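Local coordinates for aminopeptidase N family protein (Idiomarina loihiensis L2TR, PDB 4FGM) that probably acts as a zinc-dependent aminopeptidase of the M61 family, removing amino acids from the N-terminal end of peptides, at residues L125-P130 with W136-G141; Y4-I9 with G104-T109; L391-D396 with V453-N458; T423-L428 with D435-L440. One frame throughout, in Å; residues are numbered along the deposited sequence.

Overall arrangement
Four mainly apolar contacts lie in two well-separated parts of the chain, away from the zinc site. Interactions 1 and 2 are buried and fall within the M61 N-terminal range. Their centres are about 8 Å apart, and their strands 123-127 and 2-10 are neighbours in a sheet. Interactions 3 and 4 lie on the other side of the chain's centre and join helices. Their centres are about 16 Å apart, and interaction 4 sits inside the chain loop that interaction 3 closes. Interaction 4 is buried and buries the most area of the four. Interactions 2 and 3 each include an asparagine amide, buried in 2 and nearer the surface in 3. None of the four has a hydrogen bond across its two segments.

Interaction 1: L125-P130 with W136-G141; sequences LHLHAP and WKVATG
The indole of Trp136 meets the ring of Pro130. Pro130 CG lies 4.0 Å from Trp136 CE3, on the six-membered half of the indole. The approach is oblique to the indole plane. The two side chains cross at about a right angle, and only one atom pair comes within 4.2 Å. Trp136 also packs on Ile170 of strand 168-171.

The second touch is purely aliphatic. The Leu127 and Val138 methyls meet tip to tip. Leu127 CD1 is 4.0 Å from Val138 CG2 and 4.2 Å from Val138 CG1. With CG1 of Val138 anti to the backbone N (chi1 174°), both branches of the valine face that one leucine methyl. The CA atoms of Leu127 and Val138 are 9.1 Å apart, too far for the backbones to pair. Strand 123-127 instead pairs with strands 2-10 and 153-157, and strand 137-140 with 168-171. Trp152 touches Leu127, Pro130 and Val138, and Phe168 adds to the apolar surround of Leu127.

No hydrogen bond joins the two segments. Their cohesion therefore rests on dispersion and on keeping apolar groups from water within this beta-rich N-terminal region.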
loop_
_atom_site.group_PDB
_atom_site.type_symbol
_atom_site.label_atom_id
_atom_site.label_comp_id
_atom_site.label_asym_id
_atom_site.label_seq_id
_atom_site.Cartn_x
_atom_site.Cartn_y
_atom_site.Cartn_z
ATOM N N LEU A 125 3.590 26.185 8.326
ATOM C CA LEU A 125 2.182 25.861 8.187
ATOM C C LEU A 125 1.453 26.199 9.477
ATOM O O LEU A 125 1.796 25.704 10.545
ATOM C CB LEU A 125 2.016 24.369 7.838
ATOM C CG LEU A 125 0.626 23.846 7.454
ATOM C CD1 LEU A 125 0.758 22.530 6.708
ATOM C CD2 LEU A 125 -0.215 23.661 8.692
ATOM N N HIS A 126 0.450 27.057 9.367
ATOM C CA HIS A 126 -0.332 27.468 10.519
ATOM C C HIS A 126 -1.712 26.824 10.403
ATOM O O HIS A 126 -2.509 27.221 9.555
ATOM C CB HIS A 126 -0.458 28.993 10.531
ATOM C CG HIS A 126 0.826 29.706 10.222
ATOM N ND1 HIS A 126 1.802 29.936 11.170
ATOM C CD2 HIS A 126 1.310 30.205 9.058
ATOM C CE1 HIS A 126 2.829 30.544 10.604
ATOM N NE2 HIS A 126 2.557 30.719 9.322
ATOM N N LEU A 127 -1.981 25.824 11.242
ATOM C CA LEU A 127 -3.270 25.134 11.230
ATOM C C LEU A 127 -4.215 25.771 12.243
ATOM O O LEU A 127 -4.003 25.661 13.453
ATOM C CB LEU A 127 -3.097 23.652 11.584
ATOM C CG LEU A 127 -3.899 22.587 10.826
ATOM C CD1 LEU A 127 -4.254 21.482 11.795
ATOM C CD2 LEU A 127 -5.152 23.157 10.222
ATOM N N HIS A 128 -5.262 26.419 11.741
ATOM C CA HIS A 128 -6.251 27.081 12.586
ATOM C C HIS A 128 -7.403 26.127 12.892
ATOM O O HIS A 128 -7.817 25.337 12.034
ATOM C CB HIS A 128 -6.780 28.335 11.877
ATOM C CG HIS A 128 -5.704 29.315 11.517
ATOM N ND1 HIS A 128 -5.227 30.258 12.403
ATOM C CD2 HIS A 128 -4.961 29.448 10.393
ATOM C CE1 HIS A 128 -4.237 30.926 11.842
ATOM N NE2 HIS A 128 -4.053 30.454 10.622
ATOM N N ALA A 129 -7.914 26.197 14.119
ATOM C CA ALA A 129 -9.022 25.340 14.530
ATOM C C ALA A 129 -10.259 25.638 13.702
ATOM O O ALA A 129 -10.497 26.774 13.296
ATOM C CB ALA A 129 -9.341 25.552 16.009
ATOM N N PRO A 130 -11.054 24.607 13.407
ATOM C CA PRO A 130 -12.253 24.889 12.623
ATOM C C PRO A 130 -13.290 25.500 13.569
ATOM O O PRO A 130 -13.587 24.940 14.625
ATOM C CB PRO A 130 -12.652 23.510 12.105
ATOM C CG PRO A 130 -12.170 22.594 13.174
ATOM C CD PRO A 130 -10.825 23.157 13.541
ATOM N N TRP A 136 -11.548 19.753 18.576
ATOM C CA TRP A 136 -10.820 18.708 17.859
ATOM C C TRP A 136 -9.334 18.676 18.188
ATOM O O TRP A 136 -8.740 19.699 18.530
ATOM C CB TRP A 136 -10.976 18.895 16.355
ATOM C CG TRP A 136 -12.201 18.262 15.776
ATOM C CD1 TRP A 136 -13.209 17.645 16.459
ATOM C CD2 TRP A 136 -12.553 18.192 14.389
ATOM N NE1 TRP A 136 -14.165 17.195 15.585
ATOM C CE2 TRP A 136 -13.788 17.512 14.306
ATOM C CE3 TRP A 136 -11.939 18.630 13.206
ATOM C CZ2 TRP A 136 -14.431 17.268 13.089
ATOM C CZ3 TRP A 136 -12.578 18.384 11.989
ATOM C CH2 TRP A 136 -13.811 17.703 11.944
ATOM N N LYS A 137 -8.736 17.493 18.081
ATOM C CA LYS A 137 -7.309 17.332 18.334
ATOM C C LYS A 137 -6.561 17.253 17.016
ATOM O O LYS A 137 -7.161 17.045 15.955
ATOM C CB LYS A 137 -7.032 16.077 19.153
ATOM C CG LYS A 137 -7.585 16.121 20.566
ATOM C CD LYS A 137 -7.082 14.931 21.366
ATOM C CE LYS A 137 -8.039 14.585 22.495
ATOM N NZ LYS A 137 -8.372 15.780 23.324
ATOM N N VAL A 138 -5.245 17.411 17.094
ATOM C CA VAL A 138 -4.383 17.392 15.924
ATOM C C VAL A 138 -3.261 16.383 16.107
ATOM O O VAL A 138 -2.719 16.236 17.205
ATOM C CB VAL A 138 -3.754 18.794 15.691
ATOM C CG1 VAL A 138 -2.745 18.747 14.557
ATOM C CG2 VAL A 138 -4.838 19.796 15.396
ATOM N N ALA A 139 -2.912 15.693 15.026
ATOM C CA ALA A 139 -1.839 14.710 15.056
ATOM C C ALA A 139 -1.099 14.778 13.726
ATOM O O ALA A 139 -1.713 14.843 12.656
ATOM C CB ALA A 139 -2.407 13.305 15.284
ATOM N N THR A 140 0.225 14.775 13.802
ATOM C CA THR A 140 1.069 14.846 12.619
ATOM C C THR A 140 2.525 14.704 13.034
ATOM O O THR A 140 2.870 14.876 14.203
ATOM C CB THR A 140 0.922 16.196 11.898
ATOM O OG1 THR A 140 1.811 16.232 10.775
ATOM C CG2 THR A 140 1.277 17.355 12.846
ATOM N N GLY A 141 3.380 14.395 12.072
ATOM C CA GLY A 141 4.788 14.264 12.377
ATOM C C GLY A 141 5.544 15.526 12.004
ATOM O O GLY A 141 6.751 15.623 12.226
#

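Interaction 2: Y4-I9 with G104-T109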
loop_
_atom_site.group_PDB
_atom_site.type_symbol
_atom_site.label_atom_id
_atom_site.label_comp_id
_atom_site.label_asym_id
_atom_site.label_seq_id
_atom_site.Cartn_x
_atom_site.Cartn_y
_atom_site.Cartn_z
ATOM N N TYR A 4 2.038 29.078 4.906
ATOM C CA TYR A 4 0.751 28.492 4.553
ATOM C C TYR A 4 -0.215 28.553 5.729
ATOM O O TYR A 4 0.123 28.140 6.831
ATOM C CB TYR A 4 0.936 27.025 4.147
ATOM C CG TYR A 4 1.737 26.811 2.884
ATOM C CD1 TYR A 4 1.123 26.822 1.637
ATOM C CD2 TYR A 4 3.107 26.585 2.937
ATOM C CE1 TYR A 4 1.854 26.609 0.473
ATOM C CE2 TYR A 4 3.846 26.373 1.777
ATOM C CZ TYR A 4 3.214 26.386 0.550
ATOM O OH TYR A 4 3.943 26.189 -0.601
ATOM N N ASP A 5 -1.409 29.081 5.497
ATOM C CA ASP A 5 -2.429 29.134 6.541
ATOM C C ASP A 5 -3.582 28.243 6.122
ATOM O O ASP A 5 -4.168 28.442 5.055
ATOM C CB ASP A 5 -2.945 30.555 6.757
ATOM C CG ASP A 5 -2.063 31.349 7.677
ATOM O OD1 ASP A 5 -1.135 32.020 7.175
ATOM O OD2 ASP A 5 -2.289 31.283 8.907
ATOM N N ILE A 6 -3.897 27.254 6.952
ATOM C CA ILE A 6 -4.990 26.339 6.644
ATOM C C ILE A 6 -6.061 26.326 7.718
ATOM O O ILE A 6 -5.768 26.273 8.924
ATOM C CB ILE A 6 -4.487 24.889 6.459
ATOM C CG1 ILE A 6 -3.504 24.813 5.289
ATOM C CG2 ILE A 6 -5.659 23.969 6.195
ATOM C CD1 ILE A 6 -2.814 23.463 5.162
ATOM N N THR A 7 -7.309 26.369 7.272
ATOM C CA THR A 7 -8.429 26.337 8.194
ATOM C C THR A 7 -9.525 25.434 7.649
ATOM O O THR A 7 -9.918 25.562 6.491
ATOM C CB THR A 7 -9.021 27.763 8.413
ATOM O OG1 THR A 7 -7.996 28.645 8.887
ATOM C CG2 THR A 7 -10.155 27.728 9.424
ATOM N N PRO A 8 -10.001 24.479 8.461
ATOM C CA PRO A 8 -11.074 23.583 8.013
ATOM C C PRO A 8 -12.307 24.466 8.195
ATOM O O PRO A 8 -13.044 24.321 9.166
ATOM C CB PRO A 8 -11.036 22.449 9.040
ATOM C CG PRO A 8 -9.645 22.506 9.590
ATOM C CD PRO A 8 -9.396 23.983 9.707
ATOM N N ILE A 9 -12.517 25.383 7.258
ATOM C CA ILE A 9 -13.597 26.355 7.354
ATOM C C ILE A 9 -15.042 25.902 7.190
ATOM O O ILE A 9 -15.938 26.457 7.825
ATOM C CB ILE A 9 -13.343 27.537 6.364
ATOM C CG1 ILE A 9 -14.134 28.768 6.804
ATOM C CG2 ILE A 9 -13.728 27.137 4.941
ATOM C CD1 ILE A 9 -13.602 29.403 8.078
ATOM N N GLY A 104 -11.141 15.123 9.964
ATOM C CA GLY A 104 -10.451 15.775 8.876
ATOM C C GLY A 104 -9.104 15.112 8.656
ATOM O O GLY A 104 -8.417 14.725 9.603
ATOM N N PHE A 105 -8.730 14.962 7.393
ATOM C CA PHE A 105 -7.450 14.368 7.039
ATOM C C PHE A 105 -6.956 15.047 5.770
ATOM O O PHE A 105 -7.758 15.399 4.905
ATOM C CB PHE A 105 -7.596 12.870 6.769
ATOM C CG PHE A 105 -6.353 12.241 6.198
ATOM C CD1 PHE A 105 -5.276 11.913 7.024
ATOM C CD2 PHE A 105 -6.228 12.042 4.824
ATOM C CE1 PHE A 105 -4.095 11.393 6.491
ATOM C CE2 PHE A 105 -5.047 11.523 4.282
ATOM C CZ PHE A 105 -3.980 11.203 5.116
ATOM N N PHE A 106 -5.645 15.239 5.657
ATOM C CA PHE A 106 -5.106 15.852 4.448
ATOM C C PHE A 106 -3.609 15.700 4.253
ATOM O O PHE A 106 -2.839 15.595 5.209
ATOM C CB PHE A 106 -5.479 17.348 4.352
ATOM C CG PHE A 106 -4.842 18.232 5.412
ATOM C CD1 PHE A 106 -5.537 18.564 6.570
ATOM C CD2 PHE A 106 -3.557 18.743 5.237
ATOM C CE1 PHE A 106 -4.974 19.404 7.534
ATOM C CE2 PHE A 106 -2.980 19.582 6.191
ATOM C CZ PHE A 106 -3.692 19.910 7.349
ATOM N N ASN A 107 -3.222 15.680 2.984
ATOM C CA ASN A 107 -1.835 15.602 2.567
ATOM C C ASN A 107 -1.610 16.958 1.919
ATOM O O ASN A 107 -2.473 17.456 1.186
ATOM C CB ASN A 107 -1.648 14.501 1.526
ATOM C CG ASN A 107 -1.689 13.119 2.132
ATOM O OD1 ASN A 107 -0.729 12.677 2.770
ATOM N ND2 ASN A 107 -2.807 12.430 1.948
ATOM N N ASN A 108 -0.459 17.562 2.170
ATOM C CA ASN A 108 -0.201 18.869 1.604
ATOM C C ASN A 108 -0.020 18.891 0.095
ATOM O O ASN A 108 0.025 19.964 -0.512
ATOM C CB ASN A 108 0.953 19.527 2.353
ATOM C CG ASN A 108 0.568 19.846 3.789
ATOM O OD1 ASN A 108 -0.483 20.430 4.023
ATOM N ND2 ASN A 108 1.403 19.454 4.751
ATOM N N THR A 109 0.063 17.712 -0.516
ATOM C CA THR A 109 0.151 17.634 -1.975
ATOM C C THR A 109 -1.200 18.102 -2.514
ATOM O O THR A 109 -1.302 18.543 -3.652
ATOM C CB THR A 109 0.359 16.188 -2.483
ATOM O OG1 THR A 109 -0.305 15.278 -1.597
ATOM C CG2 THR A 109 1.842 15.842 -2.593
#
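Asn108 touches Ile6 through its OD1, while its ND2 is hydrogen-bonded to Leu163 O. That bond gives the buried amide a polar partner outside the two segments. Asn108 OD1 is 4.0 Å from Ile6 CD1, a van der Waals touch and not a polar bond. The methyl of Ile6 comes up slantwise to the amide.

The same methyl carries the other contact. Ile6 CD1 lies 4.0 Å from Phe106 CE2 and approaches the ring obliquely. The isoleucine and the phenylalanine point at each other from the two sides of the contact. Ile6 is extended beyond CB, with CD1 anti to CA (chi2 172°), and this brings its far methyl to both partners. Phe106 has CG placed between its backbone N and carbonyl carbon (chi1 67°). This sends the ring out from strand 103-106 toward strand 2-10.

The ring of Phe106 has aromatic neighbours as well. It lies nearly parallel to Phe168, at about 5°, and is steeply inclined to Phe16. Ile6 also packs on Phe16, Leu111 and Leu125, so the contact is part of a wider hydrophobic core. Leu125, on the neighbouring strand 123-127, touches Asn108 too, and so packs against both sides of the contact.

No hydrogen bond joins 4-9 to 104-109. The joint is made of apolar packing inside the beta-rich N-terminal region. The buried amide of Asn108 has at least one polar partner, Leu163 O, which is consistent with its place beside an apolar methyl.

Interaction 3: L391-D396 with V453-N458; sequences LRLQSD and VELLQN
This is a small, mainly apolar surface contact between two largely helical pieces of chain, formed where Leu393 reaches over to Leu455 and Asn458. Leu393 belongs to the last turn of the long helix 378-394, and its partners come from the segment 453-458. One methyl does the work. Leu393 CD1 is 4.1 Å from Leu455 CD1 and 4.0 Å from Asn458 ND2. It also comes within 4.1 Å of Asn458 CB, so it rests against both the amide and the start of that side chain.

The leucines cross obliquely, while Leu393 and Asn458 meet at about a right angle. Leu393 has an extended tip (chi2 174°) that carries CD1 across the gap between CA atoms 8.6 Å apart at Leu393 and Asn458.

In the fold, the contact closes an excursion of the chain that is about half helical and without strands. It takes in helices 401-413, 423-429 and 437-445, and helix 453-457 then leads on to strand 461-466. Leu455 also packs on Leu389 and Met390, further back along the long helix.

That helix finishes with a side-chain bond. Ser395 OG donates to Leu391 O at 2.6 Å, with the donor tilted 25° from the carbonyl plane. On the other side, Asn458 N bonds to Glu454 O at 3.0 Å.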
loop_
_atom_site.group_PDB
_atom_site.type_symbol
_atom_site.label_atom_id
_atom_site.label_comp_id
_atom_site.label_asym_id
_atom_site.label_seq_id
_atom_site.Cartn_x
_atom_site.Cartn_y
_atom_site.Cartn_z
ATOM N N LEU A 391 20.808 -16.889 0.403
ATOM C CA LEU A 391 21.914 -16.273 1.121
ATOM C C LEU A 391 22.245 -17.059 2.388
ATOM O O LEU A 391 23.405 -17.155 2.785
ATOM C CB LEU A 391 21.559 -14.825 1.484
ATOM C CG LEU A 391 22.019 -13.688 0.562
ATOM C CD1 LEU A 391 22.091 -14.137 -0.881
ATOM C CD2 LEU A 391 21.059 -12.525 0.716
ATOM N N ARG A 392 21.228 -17.626 3.024
ATOM C CA ARG A 392 21.453 -18.387 4.241
ATOM C C ARG A 392 22.222 -19.669 3.959
ATOM O O ARG A 392 23.179 -19.985 4.659
ATOM C CB ARG A 392 20.117 -18.697 4.927
ATOM C CG ARG A 392 19.414 -17.451 5.459
ATOM C CD ARG A 392 18.061 -17.763 6.065
ATOM N NE ARG A 392 17.328 -16.547 6.406
ATOM C CZ ARG A 392 16.878 -16.258 7.626
ATOM N NH1 ARG A 392 17.083 -17.098 8.638
ATOM N NH2 ARG A 392 16.212 -15.131 7.835
ATOM N N LEU A 393 21.816 -20.400 2.927
ATOM C CA LEU A 393 22.485 -21.650 2.580
ATOM C C LEU A 393 23.911 -21.411 2.073
ATOM O O LEU A 393 24.824 -22.176 2.380
ATOM C CB LEU A 393 21.677 -22.396 1.516
ATOM C CG LEU A 393 20.239 -22.755 1.890
ATOM C CD1 LEU A 393 19.531 -23.342 0.682
ATOM C CD2 LEU A 393 20.235 -23.737 3.051
ATOM N N GLN A 394 24.091 -20.339 1.308
ATOM C CA GLN A 394 25.390 -20.001 0.738
ATOM C C GLN A 394 26.399 -19.414 1.722
ATOM O O GLN A 394 27.591 -19.334 1.418
ATOM C CB GLN A 394 25.204 -19.034 -0.435
ATOM C CG GLN A 394 24.721 -19.696 -1.712
ATOM C CD GLN A 394 24.542 -18.704 -2.846
ATOM O OE1 GLN A 394 25.336 -17.773 -3.003
ATOM N NE2 GLN A 394 23.506 -18.904 -3.653
ATOM N N SER A 395 25.925 -19.003 2.893
ATOM C CA SER A 395 26.799 -18.424 3.912
ATOM C C SER A 395 26.668 -19.247 5.187
ATOM O O SER A 395 27.065 -18.820 6.270
ATOM C CB SER A 395 26.396 -16.973 4.194
ATOM O OG SER A 395 25.102 -16.900 4.776
ATOM N N ASP A 396 26.112 -20.442 5.035
ATOM C CA ASP A 396 25.885 -21.342 6.151
ATOM C C ASP A 396 25.195 -20.595 7.288
ATOM O O ASP A 396 25.638 -20.614 8.437
ATOM C CB ASP A 396 27.198 -21.971 6.622
ATOM C CG ASP A 396 26.978 -23.302 7.316
ATOM O OD1 ASP A 396 26.178 -24.114 6.799
ATOM O OD2 ASP A 396 27.605 -23.544 8.368
ATOM N N VAL A 453 10.228 -24.618 -4.372
ATOM C CA VAL A 453 9.994 -25.932 -3.784
ATOM C C VAL A 453 11.268 -26.537 -3.196
ATOM O O VAL A 453 11.282 -26.965 -2.040
ATOM C CB VAL A 453 9.413 -26.917 -4.825
ATOM C CG1 VAL A 453 9.031 -28.221 -4.142
ATOM C CG2 VAL A 453 8.203 -26.300 -5.509
ATOM N N GLU A 454 12.330 -26.569 -3.997
ATOM C CA GLU A 454 13.603 -27.125 -3.563
ATOM C C GLU A 454 14.163 -26.288 -2.414
ATOM O O GLU A 454 14.576 -26.819 -1.382
ATOM C CB GLU A 454 14.583 -27.152 -4.742
ATOM C CG GLU A 454 15.904 -27.851 -4.445
ATOM C CD GLU A 454 16.731 -28.108 -5.695
ATOM O OE1 GLU A 454 16.249 -28.844 -6.582
ATOM O OE2 GLU A 454 17.860 -27.576 -5.791
ATOM N N LEU A 455 14.151 -24.973 -2.605
ATOM C CA LEU A 455 14.644 -24.019 -1.618
ATOM C C LEU A 455 13.972 -24.202 -0.260
ATOM O O LEU A 455 14.637 -24.192 0.772
ATOM C CB LEU A 455 14.398 -22.599 -2.133
ATOM C CG LEU A 455 15.519 -21.560 -2.093
ATOM C CD1 LEU A 455 16.880 -22.223 -2.210
ATOM C CD2 LEU A 455 15.306 -20.577 -3.236
ATOM N N LEU A 456 12.652 -24.370 -0.264
ATOM C CA LEU A 456 11.890 -24.550 0.973
ATOM C C LEU A 456 12.094 -25.934 1.582
ATOM O O LEU A 456 11.988 -26.116 2.799
ATOM C CB LEU A 456 10.399 -24.316 0.707
ATOM C CG LEU A 456 10.022 -22.855 0.453
ATOM C CD1 LEU A 456 8.723 -22.761 -0.338
ATOM C CD2 LEU A 456 9.915 -22.132 1.793
ATOM N N GLN A 457 12.379 -26.907 0.724
ATOM C CA GLN A 457 12.606 -28.269 1.168
ATOM C C GLN A 457 13.887 -28.281 1.999
ATOM O O GLN A 457 13.981 -28.982 3.008
ATOM C CB GLN A 457 12.741 -29.191 -0.046
ATOM C CG GLN A 457 12.071 -30.540 0.133
ATOM C CD GLN A 457 11.894 -31.275 -1.180
ATOM O OE1 GLN A 457 12.869 -31.657 -1.827
ATOM N NE2 GLN A 457 10.643 -31.470 -1.585
ATOM N N ASN A 458 14.864 -27.484 1.576
ATOM C CA ASN A 458 16.128 -27.395 2.284
ATOM C C ASN A 458 15.964 -26.839 3.689
ATOM O O ASN A 458 16.891 -26.899 4.495
ATOM C CB ASN A 458 17.122 -26.532 1.505
ATOM C CG ASN A 458 17.719 -27.262 0.324
ATOM O OD1 ASN A 458 18.155 -28.407 0.451
ATOM N ND2 ASN A 458 17.753 -26.603 -0.828
#

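Interaction 4: T423-L428 with D435-L440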
loop_
_atom_site.group_PDB
_atom_site.type_symbol
_atom_site.label_atom_id
_atom_site.label_comp_id
_atom_site.label_asym_id
_atom_site.label_seq_id
_atom_site.Cartn_x
_atom_site.Cartn_y
_atom_site.Cartn_z
ATOM N N THR A 423 21.964 -1.562 -8.994
ATOM C CA THR A 423 22.704 -1.471 -7.738
ATOM C C THR A 423 22.621 -2.702 -6.843
ATOM O O THR A 423 23.648 -3.244 -6.434
ATOM C CB THR A 423 22.245 -0.251 -6.905
ATOM O OG1 THR A 423 22.531 0.957 -7.624
ATOM C CG2 THR A 423 22.963 -0.224 -5.552
ATOM N N VAL A 424 21.407 -3.142 -6.530
ATOM C CA VAL A 424 21.228 -4.294 -5.653
ATOM C C VAL A 424 21.828 -5.600 -6.182
ATOM O O VAL A 424 22.498 -6.318 -5.437
ATOM C CB VAL A 424 19.727 -4.511 -5.318
ATOM C CG1 VAL A 424 19.543 -5.782 -4.490
ATOM C CG2 VAL A 424 19.202 -3.317 -4.535
ATOM N N ILE A 425 21.607 -5.921 -7.454
ATOM C CA ILE A 425 22.168 -7.162 -7.983
ATOM C C ILE A 425 23.702 -7.100 -8.010
ATOM O O ILE A 425 24.373 -8.060 -7.618
ATOM C CB ILE A 425 21.623 -7.496 -9.400
ATOM C CG1 ILE A 425 21.987 -8.940 -9.758
ATOM C CG2 ILE A 425 22.186 -6.533 -10.437
ATOM C CD1 ILE A 425 21.450 -9.404 -11.100
ATOM N N ASN A 426 24.256 -5.970 -8.452
ATOM C CA ASN A 426 25.704 -5.813 -8.489
ATOM C C ASN A 426 26.273 -5.867 -7.077
ATOM O O ASN A 426 27.333 -6.454 -6.849
ATOM C CB ASN A 426 26.080 -4.490 -9.148
ATOM C CG ASN A 426 25.808 -4.486 -10.639
ATOM O OD1 ASN A 426 25.965 -3.468 -11.303
ATOM N ND2 ASN A 426 25.404 -5.631 -11.173
ATOM N N TRP A 427 25.559 -5.265 -6.130
ATOM C CA TRP A 427 25.990 -5.252 -4.735
ATOM C C TRP A 427 26.098 -6.689 -4.226
ATOM O O TRP A 427 26.986 -7.018 -3.441
ATOM C CB TRP A 427 24.989 -4.476 -3.875
ATOM C CG TRP A 427 25.458 -4.228 -2.477
ATOM C CD1 TRP A 427 26.218 -3.183 -2.041
ATOM C CD2 TRP A 427 25.218 -5.055 -1.332
ATOM N NE1 TRP A 427 26.466 -3.305 -0.692
ATOM C CE2 TRP A 427 25.862 -4.443 -0.233
ATOM C CE3 TRP A 427 24.518 -6.251 -1.126
ATOM C CZ2 TRP A 427 25.832 -4.993 1.054
ATOM C CZ3 TRP A 427 24.488 -6.797 0.159
ATOM C CH2 TRP A 427 25.138 -6.165 1.229
ATOM N N LEU A 428 25.188 -7.546 -4.675
ATOM C CA LEU A 428 25.205 -8.942 -4.262
ATOM C C LEU A 428 26.245 -9.735 -5.057
ATOM O O LEU A 428 26.873 -10.652 -4.525
ATOM C CB LEU A 428 23.813 -9.559 -4.436
ATOM C CG LEU A 428 22.742 -9.038 -3.470
ATOM C CD1 LEU A 428 21.347 -9.386 -3.985
ATOM C CD2 LEU A 428 22.979 -9.625 -2.095
ATOM N N ASP A 435 26.654 -16.141 -4.754
ATOM C CA ASP A 435 26.346 -15.927 -6.163
ATOM C C ASP A 435 24.855 -16.184 -6.382
ATOM O O ASP A 435 24.386 -17.317 -6.267
ATOM C CB ASP A 435 27.159 -16.880 -7.044
ATOM C CG ASP A 435 26.941 -16.632 -8.526
ATOM O OD1 ASP A 435 27.000 -17.604 -9.307
ATOM O OD2 ASP A 435 26.720 -15.465 -8.913
ATOM N N ILE A 436 24.115 -15.122 -6.681
ATOM C CA ILE A 436 22.681 -15.223 -6.925
ATOM C C ILE A 436 22.340 -14.532 -8.240
ATOM O O ILE A 436 21.171 -14.365 -8.577
ATOM C CB ILE A 436 21.852 -14.575 -5.770
ATOM C CG1 ILE A 436 22.411 -13.195 -5.409
ATOM C CG2 ILE A 436 21.870 -15.476 -4.539
ATOM C CD1 ILE A 436 22.144 -12.126 -6.440
ATOM N N SER A 437 23.378 -14.149 -8.978
ATOM C CA SER A 437 23.234 -13.449 -10.251
ATOM C C SER A 437 22.261 -14.050 -11.266
ATOM O O SER A 437 21.309 -13.384 -11.682
ATOM C CB SER A 437 24.602 -13.285 -10.916
ATOM O OG SER A 437 24.499 -12.498 -12.092
ATOM N N ASP A 438 22.497 -15.291 -11.682
ATOM C CA ASP A 438 21.610 -15.904 -12.666
ATOM C C ASP A 438 20.171 -15.947 -12.183
ATOM O O ASP A 438 19.245 -15.652 -12.938
ATOM C CB ASP A 438 22.079 -17.317 -13.031
ATOM C CG ASP A 438 23.360 -17.310 -13.838
ATOM O OD1 ASP A 438 23.604 -16.313 -14.552
ATOM O OD2 ASP A 438 24.113 -18.303 -13.771
ATOM N N PHE A 439 19.981 -16.306 -10.921
ATOM C CA PHE A 439 18.639 -16.376 -10.376
ATOM C C PHE A 439 17.918 -15.032 -10.406
ATOM O O PHE A 439 16.810 -14.927 -10.931
ATOM C CB PHE A 439 18.669 -16.868 -8.936
ATOM C CG PHE A 439 17.477 -16.433 -8.147
ATOM C CD1 PHE A 439 16.238 -17.039 -8.334
ATOM C CD2 PHE A 439 17.576 -15.367 -7.261
ATOM C CE1 PHE A 439 15.105 -16.576 -7.660
ATOM C CE2 PHE A 439 16.453 -14.894 -6.580
ATOM C CZ PHE A 439 15.215 -15.502 -6.777
ATOM N N LEU A 440 18.550 -14.013 -9.826
ATOM C CA LEU A 440 17.960 -12.685 -9.750
ATOM C C LEU A 440 17.672 -12.054 -11.114
ATOM O O LEU A 440 16.653 -11.382 -11.279
ATOM C CB LEU A 440 18.845 -11.758 -8.905
ATOM C CG LEU A 440 18.175 -10.454 -8.435
ATOM C CD1 LEU A 440 17.008 -10.775 -7.519
ATOM C CD2 LEU A 440 19.174 -9.584 -7.703
#
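Ile425 and Leu440 make the tightest touch here. Ile425 CG1 is 3.5 Å from Leu440 CD2, and Ile425 CB is 3.6 Å from the same methyl. Ile425 and Leu440 run alongside each other, pointing opposite ways. Leu440 CD2 lies closest to the stem of the isoleucine, CB and CG1, with the tip CD1 a little further off. That tip also meets the backbone: Ile425 CD1 reaches within 4.0 Å of Ser437 O. Ile425 has CG1 anti to its backbone N (chi1 -167°), which turns the long branch toward helix 437-445.

One turn along, Leu428 meets Ile436. Leu428 CB is 3.7 Å from Ile436 CD1, and Leu428 CD1 is 3.8 Å from that methyl. Two atoms of the leucine thus touch the end of the isoleucine. Leu428 CD1 also comes near Leu440 CD2, at 4.3 Å, and so links the two pairs into one patch.

The backbone sets these groups in place. Ile436 holds the N-cap position of helix 437-445, and its carbonyl O accepts Leu440 N at 2.9 Å. Ile436 and Leu440 therefore lie one helical turn apart on the side facing Ile425 and Leu428. Further out, Gln394 OE1 accepts a hydrogen bond from Asp435 N, which ties the residue before Ile436 to helix 378-394. Met390 of that helix packs on Ile436.

The contact is apolar packing between two helices, 423-429 and 437-445, that follow each other in the chain across a short loop, within the helical part of the fold.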